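Local coordinates for protein zinc peptidase (Vibrio cholerae, PDB 2GU1) that cuts the peptide cross-links between peptidoglycan strands as a zinc-dependent endopeptidase, probably letting new glycans enter the growing cell wall, and may stand in for related enzymes during zinc starvation, at residues G20-L25 / G62-L67; A126-V131 / I170-A175. All blocks are in the same frame, centred on the assembly; numbering follows the deposited sequence.

Contact 1 of 2, residues G20-L25 / G62-L67; sequences GIFAQL and GQLSRL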
loop_
_atom_site.group_PDB
_atom_site.type_symbol
_atom_site.label_atom_id
_atom_site.label_comp_id
_atom_site.label_asym_id
_atom_site.label_seq_id
_atom_site.Cartn_x
_atom_site.Cartn_y
_atom_site.Cartn_z
ATOM N N GLY A 20 -3.878 8.748 18.944
ATOM C CA GLY A 20 -4.613 8.289 20.113
ATOM C C GLY A 20 -3.709 7.522 21.063
ATOM O O GLY A 20 -3.816 7.653 22.287
ATOM N N ILE A 21 -2.813 6.718 20.498
ATOM C CA ILE A 21 -1.876 5.940 21.297
ATOM C C ILE A 21 -0.927 6.876 22.040
ATOM O O ILE A 21 -0.663 6.685 23.224
ATOM C CB ILE A 21 -1.072 4.973 20.414
ATOM C CG1 ILE A 21 -2.006 3.886 19.885
ATOM C CG2 ILE A 21 0.088 4.353 21.209
ATOM C CD1 ILE A 21 -1.389 3.004 18.820
ATOM N N PHE A 22 -0.425 7.902 21.358
ATOM C CA PHE A 22 0.473 8.837 22.018
ATOM C C PHE A 22 -0.231 9.555 23.147
ATOM O O PHE A 22 0.365 9.810 24.201
ATOM C CB PHE A 22 1.044 9.842 21.013
ATOM C CG PHE A 22 2.308 9.376 20.365
ATOM C CD1 PHE A 22 2.539 8.019 20.177
ATOM C CD2 PHE A 22 3.269 10.289 19.932
ATOM C CE1 PHE A 22 3.702 7.566 19.562
ATOM C CE2 PHE A 22 4.441 9.851 19.316
ATOM C CZ PHE A 22 4.662 8.486 19.131
ATOM N N ALA A 23 -1.508 9.867 22.938
ATOM C CA ALA A 23 -2.286 10.545 23.963
ATOM C C ALA A 23 -2.394 9.647 25.197
ATOM O O ALA A 23 -2.132 10.087 26.323
ATOM C CB ALA A 23 -3.685 10.895 23.433
ATOM N N GLN A 24 -2.748 8.381 25.005
ATOM C CA GLN A 24 -2.887 7.504 26.162
ATOM C C GLN A 24 -1.559 7.127 26.826
ATOM O O GLN A 24 -1.529 6.802 28.014
ATOM C CB GLN A 24 -3.696 6.251 25.802
ATOM C CG GLN A 24 -2.940 5.081 25.222
ATOM C CD GLN A 24 -3.861 3.894 24.955
ATOM O OE1 GLN A 24 -4.579 3.858 23.956
ATOM N NE2 GLN A 24 -3.854 2.925 25.862
ATOM N N LEU A 25 -0.462 7.183 26.074
ATOM C CA LEU A 25 0.843 6.848 26.635
ATOM C C LEU A 25 1.571 8.073 27.199
ATOM O O LEU A 25 2.722 7.989 27.617
ATOM C CB LEU A 25 1.712 6.140 25.585
ATOM C CG LEU A 25 1.205 4.747 25.189
ATOM C CD1 LEU A 25 2.172 4.080 24.207
ATOM C CD2 LEU A 25 1.053 3.880 26.456
ATOM N N GLY A 62 12.356 10.425 30.829
ATOM C CA GLY A 62 11.044 9.864 30.560
ATOM C C GLY A 62 10.463 10.346 29.241
ATOM O O GLY A 62 9.263 10.213 28.997
ATOM N N GLN A 63 11.315 10.909 28.387
ATOM C CA GLN A 63 10.874 11.416 27.093
ATOM C C GLN A 63 11.212 10.427 25.984
ATOM O O GLN A 63 12.249 9.765 26.026
ATOM C CB GLN A 63 11.531 12.768 26.797
ATOM C CG GLN A 63 11.313 13.820 27.879
ATOM C CD GLN A 63 9.847 14.001 28.237
ATOM O OE1 GLN A 63 9.019 14.310 27.378
ATOM N NE2 GLN A 63 9.521 13.809 29.514
ATOM N N LEU A 64 10.330 10.339 24.995
ATOM C CA LEU A 64 10.509 9.424 23.869
ATOM C C LEU A 64 11.832 9.650 23.146
ATOM O O LEU A 64 12.108 10.750 22.678
ATOM C CB LEU A 64 9.358 9.596 22.870
ATOM C CG LEU A 64 9.290 8.590 21.719
ATOM C CD1 LEU A 64 8.876 7.230 22.264
ATOM C CD2 LEU A 64 8.291 9.065 20.677
ATOM N N SER A 65 12.643 8.604 23.053
ATOM C CA SER A 65 13.927 8.699 22.368
ATOM C C SER A 65 13.896 7.877 21.079
ATOM O O SER A 65 14.654 8.133 20.145
ATOM C CB SER A 65 15.055 8.199 23.271
ATOM O OG SER A 65 14.922 6.816 23.528
ATOM N N ARG A 66 13.019 6.878 21.041
ATOM C CA ARG A 66 12.879 6.035 19.865
ATOM C C ARG A 66 11.569 5.261 19.841
ATOM O O ARG A 66 11.131 4.723 20.862
ATOM C CB ARG A 66 14.033 5.042 19.776
ATOM C CG ARG A 66 13.749 3.912 18.807
ATOM C CD ARG A 66 14.908 2.951 18.707
ATOM N NE ARG A 66 16.018 3.537 17.967
ATOM C CZ ARG A 66 17.165 2.912 17.729
ATOM N NH1 ARG A 66 17.353 1.679 18.179
ATOM N NH2 ARG A 66 18.118 3.518 17.031
ATOM N N LEU A 67 10.962 5.209 18.658
ATOM C CA LEU A 67 9.710 4.490 18.428
ATOM C C LEU A 67 9.956 3.414 17.376
ATOM O O LEU A 67 10.535 3.697 16.321
ATOM C CB LEU A 67 8.625 5.443 17.909
ATOM C CG LEU A 67 7.399 4.786 17.262
ATOM C CD1 LEU A 67 6.547 4.140 18.337
ATOM C CD2 LEU A 67 6.585 5.826 16.491
#
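F22 of helix 18-24 reaches L64 and L67 of strand 64-70 with the far end of its ring. CB leaves the helix flank beside the strand, not straight at it. CB and CG lie well short of both leucines. A chi1 of -89° then swings the ring across the gap, and the touching falls to the last atoms. F22 CE2 meets L64 CD2 at 4.2 Å. F22 CZ sits closer to the same methyl, L64 CD2, at 4.0 Å. F22 CZ also lies 4.2 Å from L67 CD2. The L67 methyl comes in at the ring edge, near its plane. The L64 methyl approaches obliquely, and the two side chains cross at about a right angle.

L64 offers that methyl because CG is anti to the backbone N (chi1 -172°), which extends the side chain toward the helix. L64 and L67 are three residues apart, yet both point at the helix. The reason is a classic beta bulge: S65 and R66 both face M57 on strand 53-58, which shifts the alternation by one residue. No hydrogen bond joins the two segments, and the contact is small and wholly apolar. All three touching residues are buried. Around them, V27 touches F22, and L56 of strand 53-58 touches L25, L64 and L67. The arrangement is helix-on-sheet packing in the OapA LysM-like domain, with an aromatic from the helix set against two leucines on one face of an antiparallel sheet.

Contact 2 of 2, residues A126-V131 / I170-A175; sequences ANITQV and ISFKLA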
loop_
_atom_site.group_PDB
_atom_site.type_symbol
_atom_site.label_atom_id
_atom_site.label_comp_id
_atom_site.label_asym_id
_atom_site.label_seq_id
_atom_site.Cartn_x
_atom_site.Cartn_y
_atom_site.Cartn_z
ATOM N N ALA A 126 -11.599 -12.289 -3.091
ATOM C CA ALA A 126 -11.872 -11.070 -3.843
ATOM C C ALA A 126 -10.812 -10.894 -4.934
ATOM O O ALA A 126 -11.137 -10.611 -6.085
ATOM C CB ALA A 126 -11.867 -9.874 -2.913
ATOM N N ASN A 127 -9.547 -11.068 -4.567
ATOM C CA ASN A 127 -8.452 -10.932 -5.528
ATOM C C ASN A 127 -8.665 -11.915 -6.676
ATOM O O ASN A 127 -8.532 -11.562 -7.849
ATOM C CB ASN A 127 -7.101 -11.195 -4.837
ATOM C CG ASN A 127 -5.907 -10.972 -5.762
ATOM O OD1 ASN A 127 -6.015 -10.285 -6.784
ATOM N ND2 ASN A 127 -4.758 -11.536 -5.398
ATOM N N ILE A 128 -9.015 -13.149 -6.333
ATOM C CA ILE A 128 -9.251 -14.180 -7.339
ATOM C C ILE A 128 -10.406 -13.829 -8.280
ATOM O O ILE A 128 -10.256 -13.887 -9.505
ATOM C CB ILE A 128 -9.533 -15.549 -6.674
ATOM C CG1 ILE A 128 -8.269 -16.045 -5.962
ATOM C CG2 ILE A 128 -9.979 -16.561 -7.724
ATOM C CD1 ILE A 128 -8.461 -17.311 -5.143
ATOM N N THR A 129 -11.557 -13.468 -7.719
ATOM C CA THR A 129 -12.703 -13.129 -8.558
ATOM C C THR A 129 -12.406 -11.902 -9.417
ATOM O O THR A 129 -12.872 -11.807 -10.552
ATOM C CB THR A 129 -13.985 -12.893 -7.713
ATOM O OG1 THR A 129 -13.732 -11.917 -6.699
ATOM C CG2 THR A 129 -14.433 -14.192 -7.060
ATOM N N GLN A 130 -11.612 -10.980 -8.878
ATOM C CA GLN A 130 -11.232 -9.767 -9.602
ATOM C C GLN A 130 -10.392 -10.126 -10.824
ATOM O O GLN A 130 -10.705 -9.733 -11.942
ATOM C CB GLN A 130 -10.427 -8.839 -8.687
ATOM C CG GLN A 130 -9.778 -7.661 -9.399
ATOM C CD GLN A 130 -8.622 -7.060 -8.601
ATOM O OE1 GLN A 130 -7.642 -7.747 -8.284
ATOM N NE2 GLN A 130 -8.729 -5.773 -8.277
ATOM N N VAL A 131 -9.323 -10.885 -10.600
ATOM C CA VAL A 131 -8.428 -11.303 -11.672
ATOM C C VAL A 131 -9.123 -12.105 -12.770
ATOM O O VAL A 131 -8.902 -11.864 -13.955
ATOM C CB VAL A 131 -7.257 -12.159 -11.115
ATOM C CG1 VAL A 131 -6.499 -12.833 -12.253
ATOM C CG2 VAL A 131 -6.321 -11.281 -10.294
ATOM N N ILE A 170 -3.561 -19.305 -10.406
ATOM C CA ILE A 170 -4.982 -19.574 -10.249
ATOM C C ILE A 170 -5.401 -20.469 -11.408
ATOM O O ILE A 170 -5.158 -20.134 -12.566
ATOM C CB ILE A 170 -5.793 -18.254 -10.320
ATOM C CG1 ILE A 170 -5.379 -17.324 -9.174
ATOM C CG2 ILE A 170 -7.284 -18.541 -10.285
ATOM C CD1 ILE A 170 -6.018 -15.949 -9.233
ATOM N N SER A 171 -6.008 -21.611 -11.113
ATOM C CA SER A 171 -6.445 -22.486 -12.194
ATOM C C SER A 171 -7.779 -23.135 -11.865
ATOM O O SER A 171 -7.988 -23.622 -10.755
ATOM C CB SER A 171 -5.402 -23.572 -12.467
ATOM O OG SER A 171 -5.468 -24.590 -11.485
ATOM N N PHE A 172 -8.682 -23.125 -12.839
ATOM C CA PHE A 172 -9.996 -23.721 -12.667
ATOM C C PHE A 172 -10.182 -24.885 -13.632
ATOM O O PHE A 172 -9.934 -24.761 -14.830
ATOM C CB PHE A 172 -11.108 -22.689 -12.909
ATOM C CG PHE A 172 -11.302 -21.713 -11.780
ATOM C CD1 PHE A 172 -10.466 -20.611 -11.633
ATOM C CD2 PHE A 172 -12.325 -21.898 -10.857
ATOM C CE1 PHE A 172 -10.652 -19.704 -10.584
ATOM C CE2 PHE A 172 -12.519 -20.998 -9.804
ATOM C CZ PHE A 172 -11.678 -19.901 -9.669
ATOM N N LYS A 173 -10.604 -26.022 -13.096
ATOM C CA LYS A 173 -10.858 -27.195 -13.919
ATOM C C LYS A 173 -12.359 -27.124 -14.193
ATOM O O LYS A 173 -13.169 -27.579 -13.389
ATOM C CB LYS A 173 -10.515 -28.471 -13.146
ATOM C CG LYS A 173 -9.271 -28.367 -12.251
ATOM C CD LYS A 173 -8.047 -27.779 -12.964
ATOM C CE LYS A 173 -7.553 -28.662 -14.107
ATOM N NZ LYS A 173 -8.529 -28.753 -15.234
ATOM N N LEU A 174 -12.720 -26.528 -15.324
ATOM C CA LEU A 174 -14.121 -26.359 -15.699
ATOM C C LEU A 174 -14.596 -27.318 -16.781
ATOM O O LEU A 174 -13.833 -27.714 -17.664
ATOM C CB LEU A 174 -14.360 -24.925 -16.185
ATOM C CG LEU A 174 -14.596 -23.793 -15.183
ATOM C CD1 LEU A 174 -13.877 -24.060 -13.880
ATOM C CD2 LEU A 174 -14.141 -22.483 -15.815
ATOM N N ALA A 175 -15.873 -27.679 -16.705
ATOM C CA ALA A 175 -16.464 -28.563 -17.695
ATOM C C ALA A 175 -16.618 -27.749 -18.977
ATOM O O ALA A 175 -16.505 -28.277 -20.082
ATOM C CB ALA A 175 -17.820 -29.053 -17.213
#
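I170 pushes its CD1 methyl against the helix beside I128. This is the tight part of the contact. I170 CD1 lies 4.0 Å from I128 CG1 and 4.1 Å from I128 CA, so it meets the helix backbone as well as the side chain. V131, one turn on, adds a looser touch, with its CG1 4.4 Å from I170 CD1. I128 also works with its other branch. Its CG2 is anti to the backbone N and comes to the edge of the F172 ring, near the ring plane, with I128 CG2 4.2 Å from F172 CZ.

Here helix 122-132 lies over the five-stranded antiparallel sheet of the Csd3 second domain. The axes of helix segment 126-131 and strand segment 170-173 are 10.5 Å apart at their closest and cross steeply, at -73°. I150 of the neighbouring strand 147-157 touches both isoleucines. F111 of helix 111-117 stacks edge-to-face with F172 and touches I128.

The contact has a looser margin. A126 is exposed. T129 points away from the strand and touches F111. On the sheet, S171 and K173 alternate with the buried I170 and F172 and are partly exposed. K173 NZ forms a salt bridge with D178. Past K173 the chain leaves the strand, and A175 is exposed.

In the fold
From the N terminus, the chain passes through strand 8-11 into helix 18-24. After helix 29-38 and strand 53-58 it returns to strand 64-70, where contact 1 closes a loop of 36 intervening residues. Strands 75-81 and 87-93 complete that sheet. A second antiparallel sheet then begins with strand 97-106. Contact 2 opens at helix 122-132 and closes on strand 160-173, with 38 residues between its segments. The two loops follow in series and neither nest nor cross. The centres of contact 1 and contact 2 are about 46 Å apart, on opposite sides of the chain's centre. Each ties a helix to the sheet of its own domain, away from the zinc site.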